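PDB 7ABB: SalCYP truncation from Salinispora tropica, which belongs to the cytochrome P450 family and holds a heme, modelled as heme c, inside a largely helical fold. Local coordinates for residues F15-P19 against P376-N380; H243-G247 against F275-S280; N311-F317 against Q329-A334. All blocks are in the same frame, centred on the assembly; numbering follows the deposited sequence.

Contact 1. Residues F15-P19 against P376-N380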
loop_
_atom_site.group_PDB
_atom_site.type_symbol
_atom_site.label_atom_id
_atom_site.label_comp_id
_atom_site.label_asym_id
_atom_site.label_seq_id
_atom_site.Cartn_x
_atom_site.Cartn_y
_atom_site.Cartn_z
ATOM N N PHE A 15 -0.845 0.158 18.918
ATOM C CA PHE A 15 -1.111 0.608 17.553
ATOM C C PHE A 15 -0.968 -0.506 16.516
ATOM O O PHE A 15 -1.329 -0.288 15.354
ATOM C CB PHE A 15 -0.220 1.793 17.173
ATOM C CG PHE A 15 1.253 1.526 17.295
ATOM C CD1 PHE A 15 1.887 0.648 16.441
ATOM C CD2 PHE A 15 2.007 2.185 18.247
ATOM C CE1 PHE A 15 3.242 0.404 16.548
ATOM C CE2 PHE A 15 3.365 1.948 18.356
ATOM C CZ PHE A 15 3.980 1.056 17.505
ATOM N N PHE A 16 -0.462 -1.671 16.890
ATOM C CA PHE A 16 -0.481 -2.833 15.985
ATOM C C PHE A 16 -1.860 -3.441 15.826
ATOM O O PHE A 16 -2.020 -4.497 15.208
ATOM C CB PHE A 16 0.493 -3.892 16.497
ATOM C CG PHE A 16 1.931 -3.538 16.281
ATOM C CD1 PHE A 16 2.448 -3.458 15.000
ATOM C CD2 PHE A 16 2.772 -3.290 17.357
ATOM C CE1 PHE A 16 3.779 -3.132 14.790
ATOM C CE2 PHE A 16 4.107 -2.963 17.152
ATOM C CZ PHE A 16 4.608 -2.885 15.867
ATOM N N ALA A 17 -2.907 -2.832 16.365
ATOM C CA ALA A 17 -4.214 -3.457 16.350
ATOM C C ALA A 17 -4.806 -3.453 14.940
ATOM O O ALA A 17 -4.418 -2.671 14.071
ATOM C CB ALA A 17 -5.141 -2.742 17.326
ATOM N N ALA A 18 -5.762 -4.357 14.719
ATOM C CA ALA A 18 -6.422 -4.442 13.426
ATOM C C ALA A 18 -7.316 -3.223 13.197
ATOM O O ALA A 18 -7.706 -2.548 14.152
ATOM C CB ALA A 18 -7.262 -5.718 13.349
ATOM N N PRO A 19 -7.695 -2.953 11.939
ATOM C CA PRO A 19 -8.638 -1.847 11.680
ATOM C C PRO A 19 -9.887 -1.890 12.543
ATOM O O PRO A 19 -10.308 -0.850 13.071
ATOM C CB PRO A 19 -8.978 -2.023 10.202
ATOM C CG PRO A 19 -7.715 -2.620 9.613
ATOM C CD PRO A 19 -7.164 -3.528 10.689
ATOM N N PRO A 376 -11.746 -13.353 8.268
ATOM C CA PRO A 376 -11.054 -12.260 8.957
ATOM C C PRO A 376 -10.460 -11.264 7.981
ATOM O O PRO A 376 -10.188 -11.557 6.821
ATOM C CB PRO A 376 -9.951 -12.989 9.726
ATOM C CG PRO A 376 -9.584 -14.124 8.817
ATOM C CD PRO A 376 -10.885 -14.547 8.136
ATOM N N PHE A 377 -10.231 -10.049 8.484
ATOM C CA PHE A 377 -9.447 -9.097 7.715
ATOM C C PHE A 377 -8.029 -9.648 7.561
ATOM O O PHE A 377 -7.440 -10.125 8.540
ATOM C CB PHE A 377 -9.433 -7.726 8.423
ATOM C CG PHE A 377 -8.644 -6.672 7.680
ATOM C CD1 PHE A 377 -9.169 -6.059 6.562
ATOM C CD2 PHE A 377 -7.361 -6.342 8.080
ATOM C CE1 PHE A 377 -8.437 -5.108 5.850
ATOM C CE2 PHE A 377 -6.622 -5.367 7.375
ATOM C CZ PHE A 377 -7.163 -4.769 6.263
ATOM N N LEU A 378 -7.483 -9.575 6.342
ATOM C CA LEU A 378 -6.212 -10.209 5.995
ATOM C C LEU A 378 -5.076 -9.210 6.158
ATOM O O LEU A 378 -5.114 -8.145 5.550
ATOM C CB LEU A 378 -6.240 -10.730 4.561
ATOM C CG LEU A 378 -7.391 -11.712 4.290
ATOM C CD1 LEU A 378 -7.428 -12.046 2.816
ATOM C CD2 LEU A 378 -7.251 -12.951 5.139
ATOM N N ARG A 379 -4.100 -9.553 6.994
ATOM C CA ARG A 379 -2.934 -8.717 7.241
ATOM C C ARG A 379 -1.832 -9.602 7.800
ATOM O O ARG A 379 -2.085 -10.715 8.271
ATOM C CB ARG A 379 -3.253 -7.578 8.218
ATOM C CG ARG A 379 -3.764 -8.069 9.556
ATOM C CD ARG A 379 -4.374 -6.956 10.413
ATOM N NE ARG A 379 -3.360 -6.138 11.074
ATOM C CZ ARG A 379 -3.011 -6.241 12.356
ATOM N NH1 ARG A 379 -3.579 -7.139 13.155
ATOM N NH2 ARG A 379 -2.075 -5.438 12.840
ATOM N N ASN A 380 -0.599 -9.103 7.742
ATOM C CA ASN A 380 0.544 -9.818 8.334
ATOM C C ASN A 380 0.614 -11.210 7.705
ATOM O O ASN A 380 0.609 -11.317 6.468
ATOM C CB ASN A 380 0.398 -9.810 9.846
ATOM C CG ASN A 380 0.409 -8.406 10.420
ATOM O OD1 ASN A 380 1.081 -7.527 9.888
ATOM N ND2 ASN A 380 -0.343 -8.191 11.490
#
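Pro19 lies over the ring of Phe377 while Arg379 reaches the backbone of Phe16. Through these two meetings the N-terminal loop of the cytochrome P450 fold, just ahead of helix 19-29, is joined to the loop leading to strand 385-387 near the other end of the chain. The proline half is the close-packed one. Pro19 CG stands above one ring face, displaced toward the rim, in a CH-pi contact 4.1 Å from the centroid of Phe377 and 3.7 Å from its CE2. The ring takes this position with CG anti to the backbone N (chi1 -180°), and Cys281 touches both Pro19 and Phe377. Toward solvent the contact thins out, with Phe16 and Asn380 exposed, and here the polar part lies. The Arg379 chain bends at chi3 (-79°) and brings its guanidinium past Ala18, whose CA lies over one face near the rim. Asn380 ND2 covers the opposite face, 3.4 Å above its centre. The one hydrogen bond between the segments, from Arg379 NH2 to Phe16 O, is bent (134°), its modelled length of 2.5 Å is doubtfully short, and the nitrogen sits above the carbonyl plane.

Contact 2. Residues H243-G247 against F275-S280. With HEC (heme c), chain B.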
loop_
_atom_site.group_PDB
_atom_site.type_symbol
_atom_site.label_atom_id
_atom_site.label_comp_id
_atom_site.label_asym_id
_atom_site.label_seq_id
_atom_site.Cartn_x
_atom_site.Cartn_y
_atom_site.Cartn_z
ATOM N N HIS A 243 -4.490 -5.547 -0.467
ATOM C CA HIS A 243 -5.706 -4.993 -1.059
ATOM C C HIS A 243 -6.307 -5.953 -2.082
ATOM O O HIS A 243 -7.535 -6.140 -2.125
ATOM C CB HIS A 243 -5.424 -3.624 -1.684
ATOM C CG HIS A 243 -5.637 -2.488 -0.736
ATOM N ND1 HIS A 243 -6.883 -2.143 -0.248
ATOM C CD2 HIS A 243 -4.760 -1.627 -0.169
ATOM C CE1 HIS A 243 -6.762 -1.099 0.551
ATOM N NE2 HIS A 243 -5.483 -0.761 0.613
ATOM N N MET A 244 -5.460 -6.607 -2.879
ATOM C CA MET A 244 -5.959 -7.598 -3.825
ATOM C C MET A 244 -6.663 -8.721 -3.091
ATOM O O MET A 244 -7.732 -9.182 -3.510
ATOM C CB MET A 244 -4.816 -8.175 -4.658
ATOM C CG MET A 244 -4.300 -7.260 -5.729
ATOM S SD MET A 244 -2.874 -7.952 -6.607
ATOM C CE MET A 244 -3.630 -9.429 -7.259
ATOM N N ALA A 245 -6.064 -9.165 -1.990
ATOM C CA ALA A 245 -6.560 -10.327 -1.258
ATOM C C ALA A 245 -7.851 -10.008 -0.516
ATOM O O ALA A 245 -8.810 -10.789 -0.552
ATOM C CB ALA A 245 -5.487 -10.809 -0.281
ATOM N N ASN A 246 -7.889 -8.894 0.217
ATOM C CA ASN A 246 -9.104 -8.561 0.952
ATOM C C ASN A 246 -10.270 -8.294 0.017
ATOM O O ASN A 246 -11.418 -8.637 0.351
ATOM C CB ASN A 246 -8.840 -7.356 1.851
ATOM C CG ASN A 246 -8.179 -7.743 3.150
ATOM O OD1 ASN A 246 -8.737 -8.512 3.936
ATOM N ND2 ASN A 246 -6.986 -7.205 3.393
ATOM N N GLY A 247 -10.001 -7.717 -1.158
ATOM C CA GLY A 247 -11.067 -7.495 -2.123
ATOM C C GLY A 247 -11.619 -8.794 -2.693
ATOM O O GLY A 247 -12.836 -8.998 -2.730
ATOM N N PHE A 275 -13.077 -0.755 -2.566
ATOM C CA PHE A 275 -12.283 -1.712 -1.802
ATOM C C PHE A 275 -11.044 -1.055 -1.206
ATOM O O PHE A 275 -10.675 -1.356 -0.064
ATOM C CB PHE A 275 -11.900 -2.912 -2.664
ATOM C CG PHE A 275 -12.994 -3.929 -2.810
ATOM C CD1 PHE A 275 -13.580 -4.492 -1.704
ATOM C CD2 PHE A 275 -13.388 -4.350 -4.064
ATOM C CE1 PHE A 275 -14.588 -5.455 -1.853
ATOM C CE2 PHE A 275 -14.365 -5.320 -4.217
ATOM C CZ PHE A 275 -14.944 -5.863 -3.124
ATOM N N LEU A 276 -10.409 -0.133 -1.942
ATOM C CA LEU A 276 -9.292 0.600 -1.351
ATOM C C LEU A 276 -9.720 1.328 -0.079
ATOM O O LEU A 276 -9.010 1.316 0.946
ATOM C CB LEU A 276 -8.701 1.573 -2.375
ATOM C CG LEU A 276 -7.873 0.945 -3.495
ATOM C CD1 LEU A 276 -7.658 1.946 -4.633
ATOM C CD2 LEU A 276 -6.552 0.468 -2.907
ATOM N N ARG A 277 -10.886 1.984 -0.119
ATOM C CA ARG A 277 -11.426 2.622 1.079
ATOM C C ARG A 277 -11.625 1.607 2.193
ATOM O O ARG A 277 -11.128 1.782 3.307
ATOM C CB ARG A 277 -12.749 3.307 0.748
ATOM C CG ARG A 277 -13.341 4.026 1.946
ATOM C CD ARG A 277 -14.776 4.545 1.759
ATOM N NE ARG A 277 -15.777 3.467 1.675
ATOM C CZ ARG A 277 -16.325 2.873 2.730
ATOM N NH1 ARG A 277 -15.966 3.216 3.952
ATOM N NH2 ARG A 277 -17.226 1.893 2.549
ATOM N N VAL A 278 -12.372 0.534 1.903
ATOM C CA VAL A 278 -12.847 -0.373 2.941
ATOM C C VAL A 278 -11.696 -1.140 3.585
ATOM O O VAL A 278 -11.727 -1.448 4.784
ATOM C CB VAL A 278 -13.883 -1.321 2.305
ATOM C CG1 VAL A 278 -14.016 -2.638 3.079
ATOM C CG2 VAL A 278 -15.197 -0.577 2.181
ATOM N N ASN A 279 -10.673 -1.491 2.793
ATOM C CA ASN A 279 -9.595 -2.353 3.262
ATOM C C ASN A 279 -8.343 -1.564 3.691
ATOM O O ASN A 279 -7.278 -2.173 3.898
ATOM C CB ASN A 279 -9.291 -3.386 2.185
ATOM C CG ASN A 279 -10.430 -4.334 2.028
ATOM O OD1 ASN A 279 -10.982 -4.771 3.037
ATOM N ND2 ASN A 279 -10.811 -4.663 0.789
ATOM N N SER A 280 -8.465 -0.259 3.889
ATOM C CA SER A 280 -7.357 0.532 4.384
ATOM C C SER A 280 -6.964 0.154 5.808
ATOM O O SER A 280 -7.820 -0.071 6.677
ATOM C CB SER A 280 -7.723 2.018 4.337
ATOM O OG SER A 280 -7.754 2.478 3.011
HETATM FE FE HEC B . 2.488 3.647 -1.380
HETATM C CHA HEC B . 3.631 6.366 0.392
HETATM C CHB HEC B . -0.287 3.588 0.628
HETATM C CHC HEC B . 1.311 0.961 -3.158
HETATM C CHD HEC B . 5.409 3.485 -3.122
HETATM N NA HEC B . 1.830 4.735 0.185
HETATM C C1A HEC B . 2.417 5.863 0.758
HETATM C C2A HEC B . 1.586 6.422 1.803
HETATM C C3A HEC B . 0.494 5.637 1.842
HETATM C C4A HEC B . 0.632 4.594 0.856
HETATM C CMA HEC B . -0.719 5.752 2.784
HETATM C CAA HEC B . 1.882 7.702 2.664
HETATM C CBA HEC B . 2.685 7.424 3.930
HETATM C CGA HEC B . 2.868 8.713 4.713
HETATM O O1A HEC B . 3.619 8.624 5.712
HETATM O O2A HEC B . 2.271 9.749 4.320
HETATM N NB HEC B . 0.869 2.465 -1.251
HETATM C C1B HEC B . -0.193 2.631 -0.381
HETATM C C2B HEC B . -1.184 1.654 -0.720
HETATM C C3B HEC B . -0.751 0.949 -1.782
HETATM C C4B HEC B . 0.547 1.423 -2.117
HETATM C CMB HEC B . -2.513 1.567 0.057
HETATM C CAB HEC B . -1.328 -0.201 -2.565
HETATM C CBB HEC B . -2.785 -0.472 -2.377
HETATM N NC HEC B . 3.246 2.440 -2.836
HETATM C C1C HEC B . 2.551 1.450 -3.490
HETATM C C2C HEC B . 3.348 0.962 -4.584
HETATM C C3C HEC B . 4.506 1.660 -4.603
HETATM C C4C HEC B . 4.449 2.578 -3.489
HETATM C CMC HEC B . 2.888 -0.136 -5.543
HETATM C CAC HEC B . 5.738 1.553 -5.516
HETATM C CBC HEC B . 5.607 0.886 -6.885
HETATM N ND HEC B . 4.182 4.702 -1.339
HETATM C C1D HEC B . 5.271 4.447 -2.173
HETATM C C2D HEC B . 6.279 5.419 -1.890
HETATM C C3D HEC B . 5.767 6.312 -0.815
HETATM C C4D HEC B . 4.438 5.807 -0.544
HETATM C CMD HEC B . 7.651 5.495 -2.572
HETATM C CAD HEC B . 6.475 7.507 -0.152
HETATM C CBD HEC B . 6.082 8.750 -0.912
HETATM C CGD HEC B . 6.668 9.977 -0.240
HETATM O O1D HEC B . 6.693 11.054 -0.873
HETATM O O2D HEC B . 7.100 9.845 0.923
HETATM O O HOH W 1 -9.035 -3.800 -1.354
HETATM O O HOH W 2 -5.115 1.981 1.989
HETATM O O HOH W 3 -5.671 -4.323 2.818
HETATM O O HOH W 4 -13.022 -6.423 1.578
#
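His243 has a chi1 of -91°, well off a staggered value, and this turns its imidazole across to Leu276, whose CG is anti to its own carbonyl carbon (chi1 -74°) and sends CD2 squarely onto the ring. Leu276 CD2 stands 3.6 Å from the centroid of the His243 ring, almost on the normal, as a CH-pi contact. Over the opposite face sits water 3, which donates to Asn279 O. The ring edge is held by two more waters lying in its plane: water 1 is bound to His243 ND1 at 2.9 Å, and water 2 to NE2 at 3.1 Å. Water 1 also donates to His243 O and accepts from Asn279 ND2, while water 2 donates to Ser280 OG. That hydroxyl in turn donates to Leu276 O. The two helices, 238-253 and 268-278, probably correspond to the C-terminal part of the long central helix and to helix K of the P450 fold; helix K carries the ExxR motif, here the Glu274-Arg277 salt bridge, with Arg277 directed away from this interface. At the far end Gly247, with no side chain in the way, lays its CA over the face of the Phe275 ring, 4.0 Å from the centroid, and His250, Phe325 and Trp356 meet the same ring. Between these ends Asn246 CB packs on Asn279 CG at 3.4 Å, the Asn246 amide being engaged through OD1 by Leu378 N. On the heme side, His243 CD2 comes to 3.2 Å from CBB of heme c.

Contact 3. Residues N311-F317 against Q329-A334. With HEC (heme c), chain B.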
loop_
_atom_site.group_PDB
_atom_site.type_symbol
_atom_site.label_atom_id
_atom_site.label_comp_id
_atom_site.label_asym_id
_atom_site.label_seq_id
_atom_site.Cartn_x
_atom_site.Cartn_y
_atom_site.Cartn_z
ATOM N N ASN A 311 -11.147 6.664 6.584
ATOM C CA ASN A 311 -11.964 6.169 5.480
ATOM C C ASN A 311 -13.266 5.542 5.943
ATOM O O ASN A 311 -14.063 5.086 5.103
ATOM C CB ASN A 311 -11.154 5.160 4.654
ATOM C CG ASN A 311 -10.169 5.838 3.719
ATOM O OD1 ASN A 311 -10.284 7.026 3.429
ATOM N ND2 ASN A 311 -9.208 5.072 3.193
ATOM N N TYR A 312 -13.503 5.490 7.261
ATOM C CA TYR A 312 -14.755 5.033 7.839
ATOM C C TYR A 312 -15.480 6.118 8.625
ATOM O O TYR A 312 -16.420 5.810 9.354
ATOM C CB TYR A 312 -14.507 3.830 8.755
ATOM C CG TYR A 312 -14.332 2.506 8.047
ATOM C CD1 TYR A 312 -13.248 2.273 7.199
ATOM C CD2 TYR A 312 -15.229 1.486 8.265
ATOM C CE1 TYR A 312 -13.106 1.031 6.569
ATOM C CE2 TYR A 312 -15.090 0.256 7.648
ATOM C CZ TYR A 312 -14.012 0.061 6.799
ATOM O OH TYR A 312 -13.941 -1.195 6.227
ATOM N N ASP A 313 -15.078 7.368 8.503
ATOM C CA ASP A 313 -15.750 8.437 9.264
ATOM C C ASP A 313 -17.176 8.612 8.762
ATOM O O ASP A 313 -17.363 8.989 7.602
ATOM C CB ASP A 313 -14.961 9.726 9.085
ATOM C CG ASP A 313 -15.470 10.871 9.950
ATOM O OD1 ASP A 313 -16.565 10.761 10.498
ATOM O OD2 ASP A 313 -14.737 11.885 10.083
ATOM N N PRO A 314 -18.203 8.331 9.568
ATOM C CA PRO A 314 -19.579 8.426 9.060
ATOM C C PRO A 314 -20.005 9.841 8.732
ATOM O O PRO A 314 -21.028 10.017 8.062
ATOM C CB PRO A 314 -20.410 7.819 10.195
ATOM C CG PRO A 314 -19.577 8.084 11.448
ATOM C CD PRO A 314 -18.145 7.968 10.993
ATOM N N ALA A 315 -19.235 10.850 9.136
ATOM C CA ALA A 315 -19.578 12.213 8.739
ATOM C C ALA A 315 -19.344 12.414 7.248
ATOM O O ALA A 315 -19.948 13.313 6.647
ATOM C CB ALA A 315 -18.761 13.235 9.534
ATOM N N VAL A 316 -18.492 11.574 6.650
ATOM C CA VAL A 316 -18.118 11.676 5.248
ATOM C C VAL A 316 -18.579 10.468 4.439
ATOM O O VAL A 316 -18.949 10.611 3.267
ATOM C CB VAL A 316 -16.593 11.860 5.129
ATOM C CG1 VAL A 316 -16.147 11.859 3.668
ATOM C CG2 VAL A 316 -16.179 13.153 5.808
ATOM N N PHE A 317 -18.555 9.271 5.037
ATOM C CA PHE A 317 -18.892 8.027 4.348
ATOM C C PHE A 317 -20.055 7.355 5.067
ATOM O O PHE A 317 -19.850 6.504 5.950
ATOM C CB PHE A 317 -17.690 7.087 4.281
ATOM C CG PHE A 317 -16.444 7.701 3.727
ATOM C CD1 PHE A 317 -16.174 7.647 2.372
ATOM C CD2 PHE A 317 -15.517 8.277 4.566
ATOM C CE1 PHE A 317 -15.027 8.183 1.849
ATOM C CE2 PHE A 317 -14.350 8.824 4.048
ATOM C CZ PHE A 317 -14.103 8.755 2.683
ATOM N N GLN A 329 -20.267 9.434 -2.999
ATOM C CA GLN A 329 -19.151 10.268 -2.566
ATOM C C GLN A 329 -18.111 9.346 -1.960
ATOM O O GLN A 329 -18.312 8.803 -0.873
ATOM C CB GLN A 329 -19.595 11.329 -1.558
ATOM C CG GLN A 329 -20.638 12.295 -2.102
ATOM C CD GLN A 329 -20.204 12.963 -3.398
ATOM O OE1 GLN A 329 -19.042 13.333 -3.559
ATOM N NE2 GLN A 329 -21.142 13.117 -4.328
ATOM N N ASN A 330 -16.995 9.163 -2.650
ATOM C CA ASN A 330 -15.926 8.311 -2.142
ATOM C C ASN A 330 -14.591 9.038 -2.233
ATOM O O ASN A 330 -13.670 8.618 -2.956
ATOM C CB ASN A 330 -15.871 6.981 -2.886
ATOM C CG ASN A 330 -14.926 6.021 -2.239
ATOM O OD1 ASN A 330 -14.449 6.263 -1.130
ATOM N ND2 ASN A 330 -14.623 4.916 -2.931
ATOM N N PRO A 331 -14.438 10.094 -1.483
ATOM C CA PRO A 331 -13.177 10.842 -1.436
ATOM C C PRO A 331 -12.167 10.201 -0.487
ATOM O O PRO A 331 -11.550 10.868 0.341
ATOM C CB PRO A 331 -13.630 12.219 -0.948
ATOM C CG PRO A 331 -14.695 11.856 0.024
ATOM C CD PRO A 331 -15.467 10.747 -0.643
ATOM N N HIS A 332 -11.982 8.890 -0.622
ATOM C CA HIS A 332 -11.146 8.179 0.329
ATOM C C HIS A 332 -9.688 8.627 0.183
ATOM O O HIS A 332 -9.267 9.178 -0.841
ATOM C CB HIS A 332 -11.263 6.672 0.118
ATOM C CG HIS A 332 -10.608 6.192 -1.135
ATOM N ND1 HIS A 332 -9.238 6.083 -1.241
ATOM C CD2 HIS A 332 -11.111 5.865 -2.350
ATOM C CE1 HIS A 332 -8.929 5.668 -2.457
ATOM N NE2 HIS A 332 -10.043 5.536 -3.152
ATOM N N ILE A 333 -8.917 8.377 1.238
ATOM C CA ILE A 333 -7.473 8.633 1.229
ATOM C C ILE A 333 -6.701 7.340 1.497
ATOM O O ILE A 333 -5.796 7.295 2.337
ATOM C CB ILE A 333 -7.084 9.737 2.232
ATOM C CG1 ILE A 333 -7.622 9.458 3.647
ATOM C CG2 ILE A 333 -7.611 11.067 1.755
ATOM C CD1 ILE A 333 -6.927 10.264 4.716
ATOM N N ALA A 334 -7.042 6.273 0.772
ATOM C CA ALA A 334 -6.322 5.018 0.898
ATOM C C ALA A 334 -4.850 5.180 0.616
ATOM O O ALA A 334 -4.044 4.354 1.065
ATOM C CB ALA A 334 -6.896 3.990 -0.062
HETATM FE FE HEC B . 2.488 3.647 -1.380
HETATM C CHA HEC B . 3.631 6.366 0.392
HETATM C CHB HEC B . -0.287 3.588 0.628
HETATM C CHC HEC B . 1.311 0.961 -3.158
HETATM C CHD HEC B . 5.409 3.485 -3.122
HETATM N NA HEC B . 1.830 4.735 0.185
HETATM C C1A HEC B . 2.417 5.863 0.758
HETATM C C2A HEC B . 1.586 6.422 1.803
HETATM C C3A HEC B . 0.494 5.637 1.842
HETATM C C4A HEC B . 0.632 4.594 0.856
HETATM C CMA HEC B . -0.719 5.752 2.784
HETATM C CAA HEC B . 1.882 7.702 2.664
HETATM C CBA HEC B . 2.685 7.424 3.930
HETATM C CGA HEC B . 2.868 8.713 4.713
HETATM O O1A HEC B . 3.619 8.624 5.712
HETATM O O2A HEC B . 2.271 9.749 4.320
HETATM N NB HEC B . 0.869 2.465 -1.251
HETATM C C1B HEC B . -0.193 2.631 -0.381
HETATM C C2B HEC B . -1.184 1.654 -0.720
HETATM C C3B HEC B . -0.751 0.949 -1.782
HETATM C C4B HEC B . 0.547 1.423 -2.117
HETATM C CMB HEC B . -2.513 1.567 0.057
HETATM C CAB HEC B . -1.328 -0.201 -2.565
HETATM C CBB HEC B . -2.785 -0.472 -2.377
HETATM N NC HEC B . 3.246 2.440 -2.836
HETATM C C1C HEC B . 2.551 1.450 -3.490
HETATM C C2C HEC B . 3.348 0.962 -4.584
HETATM C C3C HEC B . 4.506 1.660 -4.603
HETATM C C4C HEC B . 4.449 2.578 -3.489
HETATM C CMC HEC B . 2.888 -0.136 -5.543
HETATM C CAC HEC B . 5.738 1.553 -5.516
HETATM C CBC HEC B . 5.607 0.886 -6.885
HETATM N ND HEC B . 4.182 4.702 -1.339
HETATM C C1D HEC B . 5.271 4.447 -2.173
HETATM C C2D HEC B . 6.279 5.419 -1.890
HETATM C C3D HEC B . 5.767 6.312 -0.815
HETATM C C4D HEC B . 4.438 5.807 -0.544
HETATM C CMD HEC B . 7.651 5.495 -2.572
HETATM C CAD HEC B . 6.475 7.507 -0.152
HETATM C CBD HEC B . 6.082 8.750 -0.912
HETATM C CGD HEC B . 6.668 9.977 -0.240
HETATM O O1D HEC B . 6.693 11.054 -0.873
HETATM O O2D HEC B . 7.100 9.845 0.923
#
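Phe317, Val316 and Asn311 meet the segment 329-334 as it runs toward the heme. Gln329 comes nearest with its carbonyl O, beside Phe317 CD1. At Asn330 the chi1 of -171° places CG beside the carbonyl carbon, and OD1 comes to 3.6 Å from Phe317 CE1, with amide and ring nearly perpendicular. Pro331, the centre of an inverse gamma turn, sets CD 3.6 Å from Phe317 CE1 and touches Val316 CG1 with its CG; that same CG1 covers one face of the Phe317 ring. His332 brings its backbone N to the ring edge, in plane. Its imidazole turns elsewhere: ND1 accepts from Ala334 N at 3.0 Å, and NE2 is paired with Glu273. Ile333 N then donates to Asn311 OD1 over 2.9 Å, nearly straight at 169° and on a lone pair in the carbonyl plane. Ala334 ends the run, its O 3.3 Å from CMB of heme c, just ahead of the loop that carries the heme-ligating cysteine in P450s. Ala310 to Pro314 reads ANYDP and matches the ANxDP pattern of bacterial P450s, with Asp313 OD1 closing an Asx turn to Ala315 N. Because Asn311 OD1 accepts from Ile333 N while its ND2 donates to Ser280 OG, both ends of the amide are committed and its rotation is fixed.

Contact 2 is fully buried core, contact 3 partly buried, and contact 1 lies at the surface. Contact 2 sets a helix against the end of another and its following turn, whereas contacts 1 and 3 join loops. Their chemistry follows: separate bridging waters carry the polar links of contact 2, while contacts 1 and 3 each have one direct bond, to a backbone carbonyl in the first and from a backbone N-H in the third. Contacts 2 and 3 both touch the heme and are tied together by Arg277 NH1 to Asn311 O and by Tyr312 OH with Val278 O. Contact 1 leans on contact 2 through Phe377 and Leu378 but does not touch contact 3.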